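Local coordinates for protein serine protease inhibitor (Thermoanaerobacter tengcongensis, PDB 2PEF) that probably inhibits serine proteases as a member of the serpin family, crystallised here in its latent state, at residues L74-Y77 with M78-P82; S105-F108 with L109-A113. All coordinates share one frame; numbering follows the deposited sequence. Where two conformers were deposited one is given.

Interaction 1 of 2, residues L74-Y77 with M78-P82; sequences LYTY and MKKLP
Leu-81 lies against one face of the Tyr-77 ring. Its CG stands 4.2 Å from the centroid of that ring, close to the normal but shifted toward the rim, a CH-pi contact. Of the leucine methyls, CD1 meets Tyr-77 CE2 at 3.7 Å, while CD2 lies near CZ and the hydroxyl oxygen. With CG of Tyr-77 anti to its own nitrogen (chi1 -168°), the ring points outward from the helix and leans toward its C-terminal end, where Leu-81 can cover one face. On another side of the helix Tyr-75 and Lys-79 run side by side, and the extended lysine chain brings NZ to within 3.3 Å of Tyr-75 OH, a hydrogen bond. These residues make up the last two turns of helix 67-80 in the serpin fold. Leu-74 and Met-78 pack on helix 35-46, Met-78 and Leu-81 on strand 87-98, and Tyr-77 and Leu-81 on strand 362-372. Met-78 N still donates an almost straight bond of 2.8 Å to Leu-74 O, but by Leu-81 N, 3.0 Å from Tyr-77 O, the bond is weak, and Leu-81 is the first residue to leave helical geometry. Met-78 bends at chi3 (-79°), which carries CE back to 3.5 Å from Leu-74 O. Further out, Tyr-77 OH is hydrogen-bonded to Asp-357 OD2, and Phe-9 meets the ring at about 50°. Near the N terminus, Glu-2 forms a salt bridge with Lys-79 NZ.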
ATOM      1  N   LEU A  74     -12.681   1.312   8.950  1.00 14.91           N
ATOM      2  CA  LEU A  74     -11.234   1.502   8.948  1.00 14.30           C
ATOM      3  C   LEU A  74     -10.686   1.674  10.360  1.00 14.33           C
ATOM      4  O   LEU A  74      -9.638   1.117  10.696  1.00 15.02           O
ATOM      5  CB  LEU A  74     -10.838   2.675   8.049  1.00 14.55           C
ATOM      6  CG  LEU A  74     -10.985   2.411   6.547  1.00 17.27           C
ATOM      7  CD1 LEU A  74     -10.654   3.656   5.759  1.00 17.75           C
ATOM      8  CD2 LEU A  74     -10.112   1.240   6.091  1.00 14.50           C
ATOM      9  N   TYR A  75     -11.407   2.427  11.185  1.00 13.46           N
ATOM     10  CA  TYR A  75     -11.069   2.543  12.594  1.00 14.13           C
ATOM     11  C   TYR A  75     -11.001   1.160  13.244  1.00 13.01           C
ATOM     12  O   TYR A  75     -10.058   0.855  13.962  1.00 12.89           O
ATOM     13  CB  TYR A  75     -12.079   3.441  13.323  1.00 14.25           C
ATOM     14  CG  TYR A  75     -12.009   3.354  14.827  1.00 15.89           C
ATOM     15  CD1 TYR A  75     -11.008   4.014  15.536  1.00 14.35           C
ATOM     16  CD2 TYR A  75     -12.952   2.616  15.544  1.00 19.81           C
ATOM     17  CE1 TYR A  75     -10.940   3.939  16.920  1.00 15.51           C
ATOM     18  CE2 TYR A  75     -12.891   2.531  16.931  1.00 18.10           C
ATOM     19  CZ  TYR A  75     -11.886   3.195  17.609  1.00 18.61           C
ATOM     20  OH  TYR A  75     -11.833   3.104  18.979  1.00 19.82           O
ATOM     21  N   THR A  76     -11.994   0.321  12.966  1.00 13.69           N
ATOM     22  CA  THR A  76     -12.060  -1.012  13.555  1.00 13.57           C
ATOM     23  C   THR A  76     -10.966  -1.915  12.983  1.00 13.75           C
ATOM     24  O   THR A  76     -10.321  -2.671  13.721  1.00 14.45           O
ATOM     25  CB  THR A  76     -13.443  -1.643  13.332  1.00 13.35           C
ATOM     26  OG1 THR A  76     -14.458  -0.711  13.736  1.00 14.98           O
ATOM     27  CG2 THR A  76     -13.585  -2.930  14.135  1.00 16.44           C
ATOM     28  N   TYR A  77     -10.758  -1.814  11.673  1.00 13.41           N
ATOM     29  CA  TYR A  77      -9.721  -2.587  10.995  1.00 14.58           C
ATOM     30  C   TYR A  77      -8.342  -2.287  11.574  1.00 14.63           C
ATOM     31  O   TYR A  77      -7.597  -3.206  11.920  1.00 15.70           O
ATOM     32  CB  TYR A  77      -9.736  -2.321   9.488  1.00 14.36           C
ATOM     33  CG  TYR A  77      -8.892  -3.291   8.695  1.00 16.78           C
ATOM     34  CD1 TYR A  77      -9.165  -4.660   8.719  1.00 16.18           C
ATOM     35  CD2 TYR A  77      -7.828  -2.842   7.914  1.00 17.91           C
ATOM     36  CE1 TYR A  77      -8.397  -5.559   7.987  1.00 15.06           C
ATOM     37  CE2 TYR A  77      -7.050  -3.737   7.175  1.00 18.36           C
ATOM     38  CZ  TYR A  77      -7.339  -5.092   7.219  1.00 15.69           C
ATOM     39  OH  TYR A  77      -6.570  -5.977   6.497  1.00 17.25           O
ATOM     40  N   MET A  78      -8.013  -0.999  11.682  1.00 13.97           N
ATOM     41  CA  MET A  78      -6.742  -0.564  12.264  1.00 13.54           C
ATOM     42  C   MET A  78      -6.598  -1.005  13.721  1.00 13.38           C
ATOM     43  O   MET A  78      -5.513  -1.416  14.150  1.00 13.95           O
ATOM     44  CB  MET A  78      -6.591   0.953  12.164  1.00 13.74           C
ATOM     45  CG  MET A  78      -6.353   1.467  10.754  1.00 11.14           C
ATOM     46  SD  MET A  78      -5.927   3.215  10.760  1.00 15.72           S
ATOM     47  CE  MET A  78      -7.546   3.953  10.969  1.00 16.82           C
ATOM     48  N   LYS A  79      -7.696  -0.930  14.467  1.00 13.08           N
ATOM     49  CA  LYS A  79      -7.726  -1.334  15.866  1.00 12.90           C
ATOM     50  C   LYS A  79      -7.398  -2.815  16.026  1.00 12.41           C
ATOM     51  O   LYS A  79      -6.773  -3.207  17.015  1.00 13.58           O
ATOM     52  CB  LYS A  79      -9.102  -1.034  16.470  1.00 12.07           C
ATOM     53  CG  LYS A  79      -9.194  -1.198  17.977  1.00 15.58           C
ATOM     54  CD  LYS A  79     -10.466  -0.556  18.499  1.00 17.13           C
ATOM     55  CE  LYS A  79     -10.560  -0.648  20.007  1.00 19.68           C
ATOM     56  NZ  LYS A  79     -11.671   0.206  20.528  1.00 19.72           N
ATOM     57  N   LYS A  80      -7.805  -3.624  15.048  1.00 12.68           N
ATOM     58  CA  LYS A  80      -7.688  -5.084  15.151  1.00 12.64           C
ATOM     59  C   LYS A  80      -6.511  -5.715  14.396  1.00 12.21           C
ATOM     60  O   LYS A  80      -6.252  -6.917  14.547  1.00 12.75           O
ATOM     61  CB  LYS A  80      -9.013  -5.753  14.770  1.00 13.51           C
ATOM     62  CG  LYS A  80     -10.091  -5.607  15.844  1.00 12.03           C
ATOM     63  CD  LYS A  80     -11.397  -6.318  15.484  1.00 13.02           C
ATOM     64  CE  LYS A  80     -11.311  -7.841  15.625  1.00 12.46           C
ATOM     65  NZ  LYS A  80     -10.835  -8.310  16.968  1.00 11.23           N
ATOM     66  N   LEU A  81      -5.804  -4.923  13.589  1.00 11.72           N
ATOM     67  CA  LEU A  81      -4.623  -5.424  12.888  1.00 10.68           C
ATOM     68  C   LEU A  81      -3.531  -5.733  13.906  1.00 11.46           C
ATOM     69  O   LEU A  81      -3.081  -4.829  14.618  1.00 12.06           O
ATOM     70  CB  LEU A  81      -4.120  -4.423  11.839  1.00 10.96           C
ATOM     71  CG  LEU A  81      -4.797  -4.436  10.467  1.00 11.63           C
ATOM     72  CD1 LEU A  81      -4.386  -3.197   9.677  1.00 12.04           C
ATOM     73  CD2 LEU A  81      -4.505  -5.719   9.673  1.00 11.57           C
ATOM     74  N   PRO A  82      -3.129  -7.019  14.003  1.00 11.22           N
ATOM     75  CA  PRO A  82      -2.143  -7.424  14.998  1.00 11.57           C
ATOM     76  C   PRO A  82      -0.802  -6.705  14.873  1.00 11.89           C
ATOM     77  O   PRO A  82      -0.352  -6.377  13.765  1.00 11.84           O
ATOM     78  CB  PRO A  82      -1.974  -8.922  14.736  1.00 11.40           C
ATOM     79  CG  PRO A  82      -3.270  -9.338  14.101  1.00 11.62           C
ATOM     80  CD  PRO A  82      -3.606  -8.170  13.214  1.00 11.68           C
TER

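Interaction 2 of 2, residues S105-F108 with L109-A113; sequences SKDF and LQIIA
Phe-108 and Ile-112, one helical turn apart, meet at an angle, the isoleucine's CD1 methyl lying 3.5 Å from Phe-108 CE1. The methyl comes to the ring obliquely, and CG1 behind it also approaches the ring, at CZ. Leu-109 meets a different ring atom, Phe-108 CD2, with its own CD2 at 4.1 Å. The torsion of Phe-108 (chi1 171°) sets the ring beside its own carbonyl carbon, and the two aliphatic chains come from the same side of the ring plane. These residues form the first turns of helix 106-116 in the serpin fold. Ser-105 is at the N-cap position but its side chain makes no capping bond; Ser-105 O takes Leu-109 N at 3.1 Å as a normal helical bond. Regular i to i+4 bonds continue from there and include Ile-112 N to Phe-108 O at 3.0 Å. On the buried side, Met-158 and Leu-160 of strand 158-169, together with Leu-297, pack on Phe-108. Elsewhere round the helix, Asp-107 and Ile-111 cross, the isoleucine CD1 lying 3.8 Å from Asp-107 OD2 and also near the aspartate's backbone oxygen. Lys-106 and Gln-110, both bent at chi2, lie side by side at the surface, pointing the same way.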
ATOM      1  N   SER A 105     -11.744  22.897   9.601  1.00 18.97           N
ATOM      2  CA  SER A 105     -13.029  22.744  10.273  0.50 18.75           C
ATOM      3  C   SER A 105     -12.901  21.804  11.469  1.00 18.24           C
ATOM      4  O   SER A 105     -12.213  20.783  11.407  1.00 17.68           O
ATOM      5  CB  SER A 105     -14.100  22.253   9.297  0.50 19.04           C
ATOM      6  OG  SER A 105     -14.405  23.253   8.338  0.50 18.79           O
ATOM      7  N   LYS A 106     -13.557  22.172  12.569  1.00 17.28           N
ATOM      8  CA  LYS A 106     -13.503  21.388  13.805  1.00 16.51           C
ATOM      9  C   LYS A 106     -14.069  19.973  13.639  1.00 17.64           C
ATOM     10  O   LYS A 106     -13.512  19.010  14.177  1.00 17.59           O
ATOM     11  CB  LYS A 106     -14.211  22.129  14.952  1.00 16.25           C
ATOM     12  CG  LYS A 106     -14.402  21.311  16.236  1.00 18.66           C
ATOM     13  CD  LYS A 106     -13.113  21.146  17.030  1.00 20.93           C
ATOM     14  CE  LYS A 106     -13.336  20.255  18.247  1.00 22.25           C
ATOM     15  NZ  LYS A 106     -12.108  20.097  19.078  1.00 21.17           N
ATOM     16  N   ASP A 107     -15.168  19.851  12.893  1.00 17.91           N
ATOM     17  CA  ASP A 107     -15.787  18.546  12.643  1.00 18.13           C
ATOM     18  C   ASP A 107     -14.817  17.607  11.920  1.00 17.89           C
ATOM     19  O   ASP A 107     -14.700  16.434  12.279  1.00 17.42           O
ATOM     20  CB  ASP A 107     -17.083  18.701  11.839  1.00 18.03           C
ATOM     21  CG  ASP A 107     -17.944  17.441  11.857  1.00 22.21           C
ATOM     22  OD1 ASP A 107     -18.133  16.848  12.943  1.00 24.21           O
ATOM     23  OD2 ASP A 107     -18.451  17.052  10.782  1.00 24.62           O
ATOM     24  N   PHE A 108     -14.108  18.142  10.926  1.00 18.25           N
ATOM     25  CA  PHE A 108     -13.118  17.378  10.164  1.00 19.06           C
ATOM     26  C   PHE A 108     -11.960  16.908  11.039  1.00 18.66           C
ATOM     27  O   PHE A 108     -11.590  15.733  11.007  1.00 18.95           O
ATOM     28  CB  PHE A 108     -12.583  18.202   8.988  1.00 18.93           C
ATOM     29  CG  PHE A 108     -11.415  17.566   8.285  1.00 17.31           C
ATOM     30  CD1 PHE A 108     -11.607  16.497   7.410  1.00 15.68           C
ATOM     31  CD2 PHE A 108     -10.118  18.034   8.499  1.00 17.44           C
ATOM     32  CE1 PHE A 108     -10.529  15.904   6.763  1.00 15.60           C
ATOM     33  CE2 PHE A 108      -9.031  17.442   7.856  1.00 15.52           C
ATOM     34  CZ  PHE A 108      -9.236  16.375   6.988  1.00 15.99           C
ATOM     35  N   LEU A 109     -11.398  17.833  11.813  1.00 18.99           N
ATOM     36  CA  LEU A 109     -10.286  17.520  12.705  1.00 18.77           C
ATOM     37  C   LEU A 109     -10.676  16.486  13.754  1.00 19.89           C
ATOM     38  O   LEU A 109      -9.856  15.648  14.136  1.00 19.32           O
ATOM     39  CB  LEU A 109      -9.728  18.784  13.368  1.00 18.67           C
ATOM     40  CG  LEU A 109      -9.018  19.810  12.476  1.00 17.79           C
ATOM     41  CD1 LEU A 109      -8.551  20.997  13.313  1.00 19.47           C
ATOM     42  CD2 LEU A 109      -7.848  19.198  11.720  1.00 18.50           C
ATOM     43  N   GLN A 110     -11.928  16.538  14.205  1.00 18.81           N
ATOM     44  CA  GLN A 110     -12.419  15.594  15.206  1.00 19.61           C
ATOM     45  C   GLN A 110     -12.535  14.185  14.627  1.00 18.99           C
ATOM     46  O   GLN A 110     -12.088  13.218  15.244  1.00 20.14           O
ATOM     47  CB  GLN A 110     -13.759  16.051  15.789  1.00 19.79           C
ATOM     48  CG  GLN A 110     -14.156  15.333  17.082  1.00 22.44           C
ATOM     49  CD  GLN A 110     -13.157  15.535  18.213  1.00 24.02           C
ATOM     50  OE1 GLN A 110     -12.659  14.568  18.794  1.00 23.72           O
ATOM     51  NE2 GLN A 110     -12.860  16.792  18.531  1.00 27.20           N
ATOM     52  N   ILE A 111     -13.124  14.080  13.438  1.00 18.22           N
ATOM     53  CA  ILE A 111     -13.254  12.797  12.745  1.00 16.73           C
ATOM     54  C   ILE A 111     -11.879  12.166  12.511  1.00 16.61           C
ATOM     55  O   ILE A 111     -11.668  10.981  12.785  1.00 17.00           O
ATOM     56  CB  ILE A 111     -14.016  12.953  11.404  1.00 16.83           C
ATOM     57  CG1 ILE A 111     -15.468  13.369  11.665  1.00 17.15           C
ATOM     58  CG2 ILE A 111     -13.971  11.651  10.590  1.00 15.72           C
ATOM     59  CD1 ILE A 111     -16.155  14.007  10.475  1.00 16.43           C
ATOM     60  N   ILE A 112     -10.947  12.982  12.034  1.00 16.50           N
ATOM     61  CA  ILE A 112      -9.592  12.543  11.719  1.00 17.61           C
ATOM     62  C   ILE A 112      -8.807  12.147  12.979  1.00 17.66           C
ATOM     63  O   ILE A 112      -8.109  11.131  12.986  1.00 17.28           O
ATOM     64  CB  ILE A 112      -8.878  13.605  10.828  1.00 18.92           C
ATOM     65  CG1 ILE A 112      -8.904  13.176   9.355  1.00 18.97           C
ATOM     66  CG2 ILE A 112      -7.455  13.861  11.261  1.00 22.48           C
ATOM     67  CD1 ILE A 112     -10.294  12.999   8.767  1.00 23.69           C
ATOM     68  N   ALA A 113      -8.944  12.932  14.045  1.00 17.49           N
ATOM     69  CA  ALA A 113      -8.328  12.592  15.329  1.00 18.32           C
ATOM     70  C   ALA A 113      -8.947  11.333  15.937  1.00 18.69           C
ATOM     71  O   ALA A 113      -8.235  10.482  16.478  1.00 19.99           O
ATOM     72  CB  ALA A 113      -8.435  13.759  16.303  1.00 18.41           C
TER

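Both interactions are local, each within a single helix, and they sample opposite ends: 74-82 runs off the C-terminal end of helix 67-80, whereas 105-113 starts at the N-terminal end of helix 106-116. Their centres are 19 Å apart and their nearest atoms about 7 Å, without touching. Each is partly buried, with Tyr-77 or Phe-108 on the inner side and lysines exposed. In each, that buried aromatic residue meets an aliphatic one four positions on, over a ring face in interaction 1 and obliquely in interaction 2. Interaction 1 lies nearer the centre of the chain and adds polar ties to the N-terminal segment and to Asp-357. Interaction 2, farther out, rests Phe-108 on strand 158-169 through apolar contacts.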